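Side-chain contacts in NTP_transf_2 domain-containing protein (Capnocytophaga granulosa, PDB 6WT9), which makes the second messenger 3',3'-c-di-GMP from two molecules of GTP as the cyclic nucleotide synthase of a CBASS antiphage defence system: residues 70-73 and 79-82; 72-77 and 158-163; 152-157 and 215-220; 175-180 and 186-191. All blocks are in the same frame, centred on the assembly; numbering follows the deposited sequence.

Contact 1 of 4, residues 70-73 and 79-82; sequences HLQD and EYQY
The packing of Tyr80 against Leu71 and Gln72 is a mainly apolar contact that closes the short loop between the C-terminal end of helix 54-71 and strand 78-83. Leu71 and Tyr80 are buried, whereas Gln72 lies at the exposed border. Leu71 CB and Gln72 CG come to the phenol ring from the same side of its plane, Leu71 CB 3.9 Å from Tyr80 CE1 and Gln72 CG 3.5 Å from Tyr80 CE2; both approaches are oblique. Tyr80 CG stands opposite its own carbonyl carbon (chi1 -57°), which sends the hydroxyl toward the last helical turn, where Tyr80 OH comes within 3.4 Å of Leu71 C. Helix and strand belong to the nucleotidyltransferase fold, in which helices cover a central mixed sheet. Leu71 also packs on Leu100 and Val102 of strand 98-104 and on Leu161 of helix 147-164. Beyond CG the chain of Gln72 runs extended past the phenol, and Gln72 NE2 lies 3.8 Å from Tyr80 CE2. Its amide plane is turned 75° from the ring plane, so the two flat groups are not stacked. Just past the helix, Asp73 N donates to His70 O across 3.2 Å.

Contact 2 of 4, residues 72-77 and 158-163; sequences QDILLD and EQKLSS
Ile74 and Lys160 mark the nearest backbone approach, their CA atoms 7.2 Å apart, where the irregular loop 72-77 runs past helix 147-164. In the nucleotidyltransferase fold of this enzyme the loop joins helix 54-71 to strand 78-83, and the contact fastens it at the surface to a second helix of the domain. Lys160 carries the helix side with two different parts of its chain. Its base is apolar: Lys160 CB sits 3.8 Å from Ile74 CG2, with Ile74 CD1 only slightly farther off, and the two side chains run past each other in opposite directions. Ile74 continues onto Leu156, one turn earlier in the same helix. The far part of Lys160 is folded by two successive bends (chi2 67°, chi3 64°), which bring the ammonium group to Asp73 instead of letting it extend straight from the helix. There Lys160 NZ lies 3.8 Å from Asp73 CB but 4.2 Å from Asp73 OD2, beyond salt-bridge range, leaving at most a longer-range attraction between the charges. Within the helix, Glu158 O accepts from both Ser162 N and Ser162 OG, which reach it from opposite faces of the carbonyl plane. The polar link across the contact runs through one water molecule, which accepts from Lys160 NZ at 2.6 Å and donates to Asp73 O at 3.2 Å.

Contact 3 of 4, residues 152-157 and 215-220; sequences NNRLLS and YNKRSN
The guanidinium of Arg154 carries Lys217 on one face: Lys217 CD lies over its centre, 4.0 Å from Arg154 CZ. At the edge of the same group, in its plane, a water accepts from Arg154 NE at 2.8 Å and makes a weak contact with Tyr215 O. The Tyr215 ring is turned 80° from the guanidinium; Lys217 N stands above one of its faces, displaced toward the rim, and Asn220 OD1 lies in plane at its edge. Arg154 CB approaches this ring obliquely, 3.9 Å from Tyr215 CE2. Bends at chi2 and chi3 of Arg154 separate its two contacts, with the base of the chain on Tyr215 and the flat end against Lys217. Lys217, by contrast, is fully extended, all four torsions near 180°, and crosses Arg154 at about a right angle.

Helix 147-164 is thereby joined to the turn between strands 212-216 and 221-226, an antiparallel hairpin of the nucleotidyltransferase sheet. Arg154 NH1 and Lys217 NZ lie 4.1 Å apart, and both form salt bridges with Glu158 OE2, one helical turn after Arg154; that shared carboxylate probably offsets their like charges. In the turn, Asn216 OD1 accepts from Ser219 N at 3.3 Å, three residues on, as in an Asx motif, and from Arg218 NE at 3.2 Å. Both donors come from the same face of the amide, Ser219 N from well above its plane. On the helix, Ser157 OG bonds back to Asn153 O at 2.6 Å.

Contact 4 of 4, residues 175-180 and 186-191; sequences AIKITN and DVDIVI
Lys177 stretches across its strand partner toward two carboxylates. Its CB lies 3.7 Å from Asp188 OD1, and Lys177 CG comes closer to that oxygen, at 3.2 Å. From CD onward the chain passes between the two acids, and Lys177 CE is 3.6 Å from Asp186 OD2. A final bend (chi4 62°) turns the ammonium back to Asp188, where Lys177 NZ donates to OD1 at 3.0 Å through the syn lone pair. A long salt bridge, 3.8 Å from Lys177 NZ to Asp186 OD2, completes the network. The other oxygen of Asp186 is taken by Thr179: OG1 donates to Asp186 OD1 at 2.7 Å, coming from 36° out of the carboxylate plane, so each oxygen of this acid has its own partner.

Lys177-Asp188 and Thr179-Asp186 are non-hydrogen-bonded antiparallel pairs. The alternating Ile176-Ile189 and Ile178-Val187 pairs are joined by two backbone bonds each and turn their side chains to the opposite face. There Ile178 CG1 meets Val187 CB at 3.9 Å, and the isoleucines pack beneath helices 54-71 and 147-164. The strand axes run at 156°, close to antiparallel. This is a two-stranded beta hairpin within the sheet of the nucleotidyltransferase fold; Asp188 touches Asp99 of the adjacent strand 98-104, consistent with the place of the third acidic residue in Pol-beta-like enzymes.

From the N terminus, contact 1 closes the short loop between helix 54-71 and strand 78-83. Contact 2 starts from the same stretch, sharing Gln72 and Asp73, but spans about eighty residues to reach helix 147-164. Contact 3 leaves that helix before contact 2 has closed, so the two cross, and it ends where strand 212-216 runs into its turn. Contact 4, the tight hairpin of strands 176-180 and 185-194, is nested inside the loop of contact 3. Leu161 rests on Ile176, Ile178 and Ile189. Contacts 1 to 3 tie helices 54-71 and 147-164 to the strands and loops around them, while contact 4 builds part of the sheet face on which both helices lie.

Contact 1 of 4, residues 70-73 and 79-82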
loop_
_atom_site.group_PDB
_atom_site.type_symbol
_atom_site.label_atom_id
_atom_site.label_comp_id
_atom_site.label_asym_id
_atom_site.label_seq_id
_atom_site.Cartn_x
_atom_site.Cartn_y
_atom_site.Cartn_z
ATOM N N HIS A 70 2.373 22.835 -8.604
ATOM C CA HIS A 70 3.675 23.351 -9.008
ATOM C C HIS A 70 4.076 22.825 -10.381
ATOM O O HIS A 70 4.641 23.566 -11.194
ATOM C CB HIS A 70 4.735 22.992 -7.966
ATOM C CG HIS A 70 4.668 23.827 -6.725
ATOM N ND1 HIS A 70 4.927 25.182 -6.726
ATOM C CD2 HIS A 70 4.375 23.501 -5.445
ATOM C CE1 HIS A 70 4.794 25.654 -5.499
ATOM N NE2 HIS A 70 4.460 24.654 -4.702
ATOM N N LEU A 71 3.793 21.550 -10.658
ATOM C CA LEU A 71 4.121 20.991 -11.965
ATOM C C LEU A 71 3.221 21.552 -13.059
ATOM O O LEU A 71 3.641 21.643 -14.218
ATOM C CB LEU A 71 4.026 19.468 -11.921
ATOM C CG LEU A 71 5.070 18.781 -11.039
ATOM C CD1 LEU A 71 4.913 17.266 -11.087
ATOM C CD2 LEU A 71 6.472 19.191 -11.463
ATOM N N GLN A 72 1.991 21.936 -12.717
ATOM C CA GLN A 72 1.105 22.578 -13.681
ATOM C C GLN A 72 1.569 23.975 -14.067
ATOM O O GLN A 72 0.925 24.612 -14.907
ATOM C CB GLN A 72 -0.320 22.636 -13.128
ATOM C CG GLN A 72 -1.027 21.291 -13.123
ATOM C CD GLN A 72 -2.396 21.349 -12.477
ATOM O OE1 GLN A 72 -2.684 22.248 -11.688
ATOM N NE2 GLN A 72 -3.250 20.390 -12.812
ATOM N N ASP A 73 2.655 24.463 -13.475
ATOM C CA ASP A 73 3.263 25.725 -13.862
ATOM C C ASP A 73 4.366 25.560 -14.900
ATOM O O ASP A 73 4.947 26.564 -15.319
ATOM C CB ASP A 73 3.832 26.440 -12.630
ATOM C CG ASP A 73 2.754 26.930 -11.684
ATOM O OD1 ASP A 73 1.558 26.813 -12.027
ATOM O OD2 ASP A 73 3.102 27.434 -10.594
ATOM N N GLU A 79 -1.262 14.420 -17.777
ATOM C CA GLU A 79 -2.354 14.254 -16.833
ATOM C C GLU A 79 -1.802 13.652 -15.550
ATOM O O GLU A 79 -0.847 12.871 -15.571
ATOM C CB GLU A 79 -3.477 13.378 -17.403
ATOM C CG GLU A 79 -3.130 11.913 -17.566
ATOM C CD GLU A 79 -4.283 11.116 -18.137
ATOM O OE1 GLU A 79 -4.565 11.258 -19.346
ATOM O OE2 GLU A 79 -4.922 10.363 -17.374
ATOM N N TYR A 80 -2.403 14.034 -14.429
ATOM C CA TYR A 80 -1.895 13.694 -13.108
ATOM C C TYR A 80 -2.807 12.671 -12.446
ATOM O O TYR A 80 -4.018 12.891 -12.342
ATOM C CB TYR A 80 -1.780 14.945 -12.235
ATOM C CG TYR A 80 -0.899 16.016 -12.832
ATOM C CD1 TYR A 80 0.470 16.021 -12.602
ATOM C CD2 TYR A 80 -1.436 17.022 -13.626
ATOM C CE1 TYR A 80 1.282 16.997 -13.147
ATOM C CE2 TYR A 80 -0.630 18.002 -14.177
ATOM C CZ TYR A 80 0.728 17.985 -13.932
ATOM O OH TYR A 80 1.537 18.955 -14.473
ATOM N N GLN A 81 -2.223 11.558 -12.007
ATOM C CA GLN A 81 -2.924 10.538 -11.246
ATOM C C GLN A 81 -2.094 10.169 -10.025
ATOM O O GLN A 81 -0.924 10.542 -9.904
ATOM C CB GLN A 81 -3.209 9.286 -12.091
ATOM C CG GLN A 81 -4.064 9.539 -13.323
ATOM C CD GLN A 81 -5.409 10.156 -12.993
ATOM O OE1 GLN A 81 -5.962 9.936 -11.915
ATOM N NE2 GLN A 81 -5.940 10.939 -13.924
ATOM N N TYR A 82 -2.709 9.423 -9.114
ATOM C CA TYR A 82 -2.058 9.005 -7.886
ATOM C C TYR A 82 -2.040 7.487 -7.782
ATOM O O TYR A 82 -2.965 6.801 -8.233
ATOM C CB TYR A 82 -2.753 9.601 -6.654
ATOM C CG TYR A 82 -2.638 11.107 -6.567
ATOM C CD1 TYR A 82 -3.645 11.929 -7.053
ATOM C CD2 TYR A 82 -1.517 11.706 -6.007
ATOM C CE1 TYR A 82 -3.544 13.304 -6.978
ATOM C CE2 TYR A 82 -1.406 13.080 -5.927
ATOM C CZ TYR A 82 -2.421 13.874 -6.415
ATOM O OH TYR A 82 -2.315 15.242 -6.338
#

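Contact 2 of 4, residues 72-77 and 158-163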
loop_
_atom_site.group_PDB
_atom_site.type_symbol
_atom_site.label_atom_id
_atom_site.label_comp_id
_atom_site.label_asym_id
_atom_site.label_seq_id
_atom_site.Cartn_x
_atom_site.Cartn_y
_atom_site.Cartn_z
ATOM N N GLN A 72 1.991 21.936 -12.717
ATOM C CA GLN A 72 1.105 22.578 -13.681
ATOM C C GLN A 72 1.569 23.975 -14.067
ATOM O O GLN A 72 0.925 24.612 -14.907
ATOM C CB GLN A 72 -0.320 22.636 -13.128
ATOM C CG GLN A 72 -1.027 21.291 -13.123
ATOM C CD GLN A 72 -2.396 21.349 -12.477
ATOM O OE1 GLN A 72 -2.684 22.248 -11.688
ATOM N NE2 GLN A 72 -3.250 20.390 -12.812
ATOM N N ASP A 73 2.655 24.463 -13.475
ATOM C CA ASP A 73 3.263 25.725 -13.862
ATOM C C ASP A 73 4.366 25.560 -14.900
ATOM O O ASP A 73 4.947 26.564 -15.319
ATOM C CB ASP A 73 3.832 26.440 -12.630
ATOM C CG ASP A 73 2.754 26.930 -11.684
ATOM O OD1 ASP A 73 1.558 26.813 -12.027
ATOM O OD2 ASP A 73 3.102 27.434 -10.594
ATOM N N ILE A 74 4.673 24.332 -15.327
ATOM C CA ILE A 74 5.814 24.133 -16.216
ATOM C C ILE A 74 5.589 22.988 -17.200
ATOM O O ILE A 74 6.211 22.952 -18.268
ATOM C CB ILE A 74 7.101 23.914 -15.395
ATOM C CG1 ILE A 74 8.341 24.022 -16.286
ATOM C CG2 ILE A 74 7.062 22.574 -14.673
ATOM C CD1 ILE A 74 9.647 23.891 -15.535
ATOM N N LEU A 75 4.698 22.052 -16.872
ATOM C CA LEU A 75 4.500 20.863 -17.694
ATOM C C LEU A 75 3.318 21.036 -18.641
ATOM O O LEU A 75 2.293 21.623 -18.278
ATOM C CB LEU A 75 4.285 19.622 -16.825
ATOM C CG LEU A 75 5.461 19.134 -15.974
ATOM C CD1 LEU A 75 5.119 17.807 -15.295
ATOM C CD2 LEU A 75 6.726 19.003 -16.809
ATOM N N LEU A 76 3.465 20.508 -19.854
ATOM C CA LEU A 76 2.422 20.531 -20.869
ATOM C C LEU A 76 2.128 19.116 -21.354
ATOM O O LEU A 76 3.000 18.242 -21.328
ATOM C CB LEU A 76 2.823 21.402 -22.067
ATOM C CG LEU A 76 3.042 22.894 -21.825
ATOM C CD1 LEU A 76 3.449 23.584 -23.119
ATOM C CD2 LEU A 76 1.791 23.528 -21.245
ATOM N N ASP A 77 0.884 18.908 -21.793
ATOM C CA ASP A 77 0.448 17.652 -22.412
ATOM C C ASP A 77 0.606 16.467 -21.460
ATOM O O ASP A 77 1.087 15.396 -21.838
ATOM C CB ASP A 77 1.198 17.399 -23.724
ATOM C CG ASP A 77 1.191 18.601 -24.645
ATOM O OD1 ASP A 77 0.122 19.227 -24.801
ATOM O OD2 ASP A 77 2.258 18.920 -25.213
ATOM N N GLU A 158 12.308 18.139 -12.597
ATOM C CA GLU A 158 13.470 18.346 -11.737
ATOM C C GLU A 158 13.694 19.827 -11.461
ATOM O O GLU A 158 13.925 20.230 -10.317
ATOM C CB GLU A 158 14.718 17.740 -12.376
ATOM C CG GLU A 158 14.758 16.231 -12.373
ATOM C CD GLU A 158 16.003 15.686 -13.043
ATOM O OE1 GLU A 158 16.854 16.496 -13.468
ATOM O OE2 GLU A 158 16.131 14.448 -13.145
ATOM N N GLN A 159 13.627 20.653 -12.507
ATOM C CA GLN A 159 13.918 22.074 -12.355
ATOM C C GLN A 159 12.901 22.749 -11.444
ATOM O O GLN A 159 13.269 23.466 -10.506
ATOM C CB GLN A 159 13.945 22.747 -13.727
ATOM C CG GLN A 159 14.227 24.239 -13.681
ATOM C CD GLN A 159 14.309 24.854 -15.065
ATOM O OE1 GLN A 159 14.254 24.151 -16.075
ATOM N NE2 GLN A 159 14.442 26.175 -15.118
ATOM N N LYS A 160 11.612 22.522 -11.702
ATOM C CA LYS A 160 10.567 23.162 -10.910
ATOM C C LYS A 160 10.592 22.678 -9.463
ATOM O O LYS A 160 10.577 23.487 -8.528
ATOM C CB LYS A 160 9.200 22.903 -11.544
ATOM C CG LYS A 160 8.021 23.083 -10.597
ATOM C CD LYS A 160 7.845 24.535 -10.180
ATOM C CE LYS A 160 7.492 25.418 -11.365
ATOM N NZ LYS A 160 7.239 26.823 -10.934
ATOM N N LEU A 161 10.634 21.360 -9.260
ATOM C CA LEU A 161 10.561 20.822 -7.905
ATOM C C LEU A 161 11.794 21.192 -7.090
ATOM O O LEU A 161 11.678 21.535 -5.907
ATOM C CB LEU A 161 10.372 19.306 -7.950
ATOM C CG LEU A 161 9.040 18.852 -8.552
ATOM C CD1 LEU A 161 8.952 17.332 -8.605
ATOM C CD2 LEU A 161 7.869 19.440 -7.778
ATOM N N SER A 162 12.982 21.136 -7.698
ATOM C CA SER A 162 14.187 21.571 -6.998
ATOM C C SER A 162 14.149 23.054 -6.669
ATOM O O SER A 162 14.833 23.493 -5.738
ATOM C CB SER A 162 15.433 21.260 -7.829
ATOM O OG SER A 162 15.510 19.880 -8.135
ATOM N N SER A 163 13.365 23.833 -7.411
ATOM C CA SER A 163 13.229 25.259 -7.163
ATOM C C SER A 163 12.164 25.589 -6.126
ATOM O O SER A 163 12.195 26.685 -5.554
ATOM C CB SER A 163 12.905 25.985 -8.472
ATOM O OG SER A 163 12.311 27.241 -8.220
HETATM O O HOH W 1 6.801 28.034 -13.188
#

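Contact 3 of 4, residues 152-157 and 215-220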
loop_
_atom_site.group_PDB
_atom_site.type_symbol
_atom_site.label_atom_id
_atom_site.label_comp_id
_atom_site.label_asym_id
_atom_site.label_seq_id
_atom_site.Cartn_x
_atom_site.Cartn_y
_atom_site.Cartn_z
ATOM N N ASN A 152 11.849 15.063 -21.410
ATOM C CA ASN A 152 11.610 16.486 -21.183
ATOM C C ASN A 152 10.807 16.712 -19.906
ATOM O O ASN A 152 11.151 17.574 -19.087
ATOM C CB ASN A 152 10.894 17.091 -22.393
ATOM C CG ASN A 152 10.486 18.537 -22.173
ATOM O OD1 ASN A 152 11.334 19.418 -22.028
ATOM N ND2 ASN A 152 9.182 18.789 -22.161
ATOM N N ASN A 153 9.732 15.943 -19.718
ATOM C CA ASN A 153 8.925 16.076 -18.508
ATOM C C ASN A 153 9.727 15.751 -17.256
ATOM O O ASN A 153 9.505 16.361 -16.205
ATOM C CB ASN A 153 7.691 15.177 -18.592
ATOM C CG ASN A 153 6.660 15.696 -19.574
ATOM O OD1 ASN A 153 6.642 16.884 -19.900
ATOM N ND2 ASN A 153 5.793 14.809 -20.049
ATOM N N ARG A 154 10.659 14.800 -17.346
ATOM C CA ARG A 154 11.493 14.470 -16.196
ATOM C C ARG A 154 12.442 15.614 -15.861
ATOM O O ARG A 154 12.597 15.984 -14.692
ATOM C CB ARG A 154 12.272 13.181 -16.467
ATOM C CG ARG A 154 13.256 12.793 -15.374
ATOM C CD ARG A 154 12.560 12.617 -14.035
ATOM N NE ARG A 154 13.195 11.593 -13.210
ATOM C CZ ARG A 154 14.139 11.834 -12.306
ATOM N NH1 ARG A 154 14.566 13.070 -12.105
ATOM N NH2 ARG A 154 14.657 10.838 -11.602
ATOM N N LEU A 155 13.083 16.194 -16.880
ATOM C CA LEU A 155 14.000 17.304 -16.641
ATOM C C LEU A 155 13.258 18.552 -16.174
ATOM O O LEU A 155 13.741 19.275 -15.295
ATOM C CB LEU A 155 14.805 17.600 -17.908
ATOM C CG LEU A 155 15.825 16.539 -18.326
ATOM C CD1 LEU A 155 16.418 16.874 -19.684
ATOM C CD2 LEU A 155 16.921 16.406 -17.279
ATOM N N LEU A 156 12.083 18.822 -16.747
ATOM C CA LEU A 156 11.316 19.991 -16.327
ATOM C C LEU A 156 10.779 19.819 -14.913
ATOM O O LEU A 156 10.718 20.787 -14.145
ATOM C CB LEU A 156 10.172 20.254 -17.306
ATOM C CG LEU A 156 10.553 20.801 -18.683
ATOM C CD1 LEU A 156 9.328 20.904 -19.576
ATOM C CD2 LEU A 156 11.235 22.154 -18.552
ATOM N N SER A 157 10.379 18.597 -14.553
ATOM C CA SER A 157 9.943 18.342 -13.186
ATOM C C SER A 157 11.092 18.527 -12.202
ATOM O O SER A 157 10.887 19.022 -11.090
ATOM C CB SER A 157 9.355 16.935 -13.072
ATOM O OG SER A 157 8.258 16.768 -13.957
ATOM N N TYR A 215 8.917 5.831 -17.138
ATOM C CA TYR A 215 10.112 6.334 -17.797
ATOM C C TYR A 215 11.339 6.053 -16.938
ATOM O O TYR A 215 11.334 6.301 -15.729
ATOM C CB TYR A 215 9.996 7.830 -18.070
ATOM C CG TYR A 215 11.277 8.427 -18.604
ATOM C CD1 TYR A 215 11.749 8.084 -19.863
ATOM C CD2 TYR A 215 12.018 9.324 -17.847
ATOM C CE1 TYR A 215 12.923 8.621 -20.357
ATOM C CE2 TYR A 215 13.192 9.869 -18.332
ATOM C CZ TYR A 215 13.640 9.512 -19.589
ATOM O OH TYR A 215 14.807 10.047 -20.081
ATOM N N ASN A 216 12.388 5.537 -17.569
ATOM C CA ASN A 216 13.641 5.210 -16.898
ATOM C C ASN A 216 14.700 6.196 -17.377
ATOM O O ASN A 216 15.176 6.101 -18.512
ATOM C CB ASN A 216 14.047 3.767 -17.186
ATOM C CG ASN A 216 15.155 3.279 -16.277
ATOM O OD1 ASN A 216 16.105 4.005 -15.985
ATOM N ND2 ASN A 216 15.037 2.038 -15.819
ATOM N N LYS A 217 15.063 7.142 -16.507
ATOM C CA LYS A 217 16.064 8.141 -16.865
ATOM C C LYS A 217 17.419 7.504 -17.145
ATOM O O LYS A 217 18.176 7.997 -17.988
ATOM C CB LYS A 217 16.178 9.177 -15.746
ATOM C CG LYS A 217 17.168 10.303 -15.995
ATOM C CD LYS A 217 17.250 11.212 -14.777
ATOM C CE LYS A 217 18.209 12.367 -14.998
ATOM N NZ LYS A 217 18.281 13.254 -13.803
ATOM N N ARG A 218 17.731 6.401 -16.462
ATOM C CA ARG A 218 19.042 5.779 -16.609
ATOM C C ARG A 218 19.213 5.149 -17.986
ATOM O O ARG A 218 20.274 5.285 -18.608
ATOM C CB ARG A 218 19.244 4.742 -15.503
ATOM C CG ARG A 218 20.346 3.734 -15.757
ATOM C CD ARG A 218 19.757 2.370 -16.061
ATOM N NE ARG A 218 18.582 2.095 -15.238
ATOM C CZ ARG A 218 18.630 1.615 -14.001
ATOM N NH1 ARG A 218 19.798 1.353 -13.433
ATOM N NH2 ARG A 218 17.507 1.399 -13.328
ATOM N N SER A 219 18.186 4.462 -18.482
ATOM C CA SER A 219 18.256 3.810 -19.781
ATOM C C SER A 219 17.614 4.621 -20.898
ATOM O O SER A 219 17.702 4.214 -22.062
ATOM C CB SER A 219 17.593 2.427 -19.717
ATOM O OG SER A 219 16.212 2.538 -19.423
ATOM N N ASN A 220 16.974 5.746 -20.579
ATOM C CA ASN A 220 16.255 6.576 -21.545
ATOM C C ASN A 220 15.151 5.800 -22.263
ATOM O O ASN A 220 14.673 6.220 -23.322
ATOM C CB ASN A 220 17.216 7.207 -22.563
ATOM C CG ASN A 220 16.583 8.349 -23.338
ATOM O OD1 ASN A 220 15.708 9.050 -22.830
ATOM N ND2 ASN A 220 17.014 8.531 -24.580
HETATM O O HOH W 2 12.116 9.415 -14.516
#

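Contact 4 of 4, residues 175-180 and 186-191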
loop_
_atom_site.group_PDB
_atom_site.type_symbol
_atom_site.label_atom_id
_atom_site.label_comp_id
_atom_site.label_asym_id
_atom_site.label_seq_id
_atom_site.Cartn_x
_atom_site.Cartn_y
_atom_site.Cartn_z
ATOM N N ALA A 175 12.084 8.112 -10.204
ATOM C CA ALA A 175 11.178 8.928 -9.411
ATOM C C ALA A 175 11.928 10.105 -8.809
ATOM O O ALA A 175 13.119 10.010 -8.499
ATOM C CB ALA A 175 10.512 8.108 -8.300
ATOM N N ILE A 176 11.210 11.214 -8.652
ATOM C CA ILE A 176 11.679 12.378 -7.911
ATOM C C ILE A 176 10.988 12.373 -6.557
ATOM O O ILE A 176 9.769 12.188 -6.477
ATOM C CB ILE A 176 11.382 13.684 -8.670
ATOM C CG1 ILE A 176 11.939 13.623 -10.093
ATOM C CG2 ILE A 176 11.955 14.882 -7.922
ATOM C CD1 ILE A 176 11.617 14.852 -10.921
ATOM N N LYS A 177 11.759 12.573 -5.491
ATOM C CA LYS A 177 11.227 12.576 -4.133
ATOM C C LYS A 177 11.402 13.963 -3.538
ATOM O O LYS A 177 12.520 14.486 -3.495
ATOM C CB LYS A 177 11.922 11.526 -3.263
ATOM C CG LYS A 177 11.312 11.379 -1.877
ATOM C CD LYS A 177 11.933 10.225 -1.109
ATOM C CE LYS A 177 11.157 9.933 0.167
ATOM N NZ LYS A 177 9.749 9.532 -0.117
ATOM N N ILE A 178 10.299 14.557 -3.082
ATOM C CA ILE A 178 10.325 15.875 -2.468
ATOM C C ILE A 178 9.818 15.759 -1.038
ATOM O O ILE A 178 9.144 14.797 -0.662
ATOM C CB ILE A 178 9.495 16.914 -3.255
ATOM C CG1 ILE A 178 7.997 16.592 -3.186
ATOM C CG2 ILE A 178 9.968 16.993 -4.700
ATOM C CD1 ILE A 178 7.227 17.407 -2.151
ATOM N N THR A 179 10.147 16.771 -0.241
ATOM C CA THR A 179 9.679 16.876 1.134
ATOM C C THR A 179 9.046 18.244 1.323
ATOM O O THR A 179 9.718 19.268 1.165
ATOM C CB THR A 179 10.822 16.673 2.133
ATOM O OG1 THR A 179 11.326 15.336 2.020
ATOM C CG2 THR A 179 10.337 16.912 3.556
ATOM N N ASN A 180 7.755 18.260 1.637
ATOM C CA ASN A 180 7.066 19.490 2.017
ATOM C C ASN A 180 7.382 19.742 3.485
ATOM O O ASN A 180 6.757 19.159 4.374
ATOM C CB ASN A 180 5.567 19.364 1.769
ATOM C CG ASN A 180 4.835 20.692 1.893
ATOM O OD1 ASN A 180 5.108 21.487 2.793
ATOM N ND2 ASN A 180 3.896 20.935 0.985
ATOM N N ASP A 186 6.067 13.536 2.474
ATOM C CA ASP A 186 6.877 13.219 1.308
ATOM C C ASP A 186 5.987 12.854 0.127
ATOM O O ASP A 186 4.910 12.276 0.293
ATOM C CB ASP A 186 7.846 12.069 1.598
ATOM C CG ASP A 186 9.015 12.497 2.462
ATOM O OD1 ASP A 186 9.268 13.716 2.556
ATOM O OD2 ASP A 186 9.686 11.616 3.039
ATOM N N VAL A 187 6.450 13.207 -1.069
ATOM C CA VAL A 187 5.758 12.889 -2.313
ATOM C C VAL A 187 6.787 12.386 -3.315
ATOM O O VAL A 187 7.830 13.020 -3.513
ATOM C CB VAL A 187 5.003 14.106 -2.888
ATOM C CG1 VAL A 187 4.331 13.743 -4.207
ATOM C CG2 VAL A 187 3.979 14.633 -1.893
ATOM N N ASP A 188 6.502 11.249 -3.940
ATOM C CA ASP A 188 7.303 10.742 -5.045
ATOM C C ASP A 188 6.603 11.064 -6.358
ATOM O O ASP A 188 5.378 10.951 -6.465
ATOM C CB ASP A 188 7.529 9.234 -4.922
ATOM C CG ASP A 188 8.410 8.870 -3.740
ATOM O OD1 ASP A 188 8.730 9.771 -2.937
ATOM O OD2 ASP A 188 8.786 7.685 -3.615
ATOM N N ILE A 189 7.386 11.473 -7.354
ATOM C CA ILE A 189 6.865 11.909 -8.645
ATOM C C ILE A 189 7.432 10.987 -9.715
ATOM O O ILE A 189 8.654 10.888 -9.871
ATOM C CB ILE A 189 7.217 13.377 -8.938
ATOM C CG1 ILE A 189 6.561 14.310 -7.915
ATOM C CG2 ILE A 189 6.797 13.756 -10.350
ATOM C CD1 ILE A 189 7.409 14.591 -6.686
ATOM N N VAL A 190 6.547 10.326 -10.457
ATOM C CA VAL A 190 6.926 9.322 -11.444
ATOM C C VAL A 190 6.467 9.784 -12.821
ATOM O O VAL A 190 5.325 10.228 -12.984
ATOM C CB VAL A 190 6.329 7.946 -11.097
ATOM C CG1 VAL A 190 6.715 6.916 -12.142
ATOM C CG2 VAL A 190 6.782 7.505 -9.714
ATOM N N ILE A 191 7.355 9.671 -13.808
ATOM C CA ILE A 191 7.083 10.069 -15.185
ATOM C C ILE A 191 6.732 8.824 -15.987
ATOM O O ILE A 191 7.475 7.836 -15.964
ATOM C CB ILE A 191 8.294 10.794 -15.799
ATOM C CG1 ILE A 191 8.734 11.958 -14.906
ATOM C CG2 ILE A 191 7.982 11.273 -17.207
ATOM C CD1 ILE A 191 7.652 12.985 -14.656
#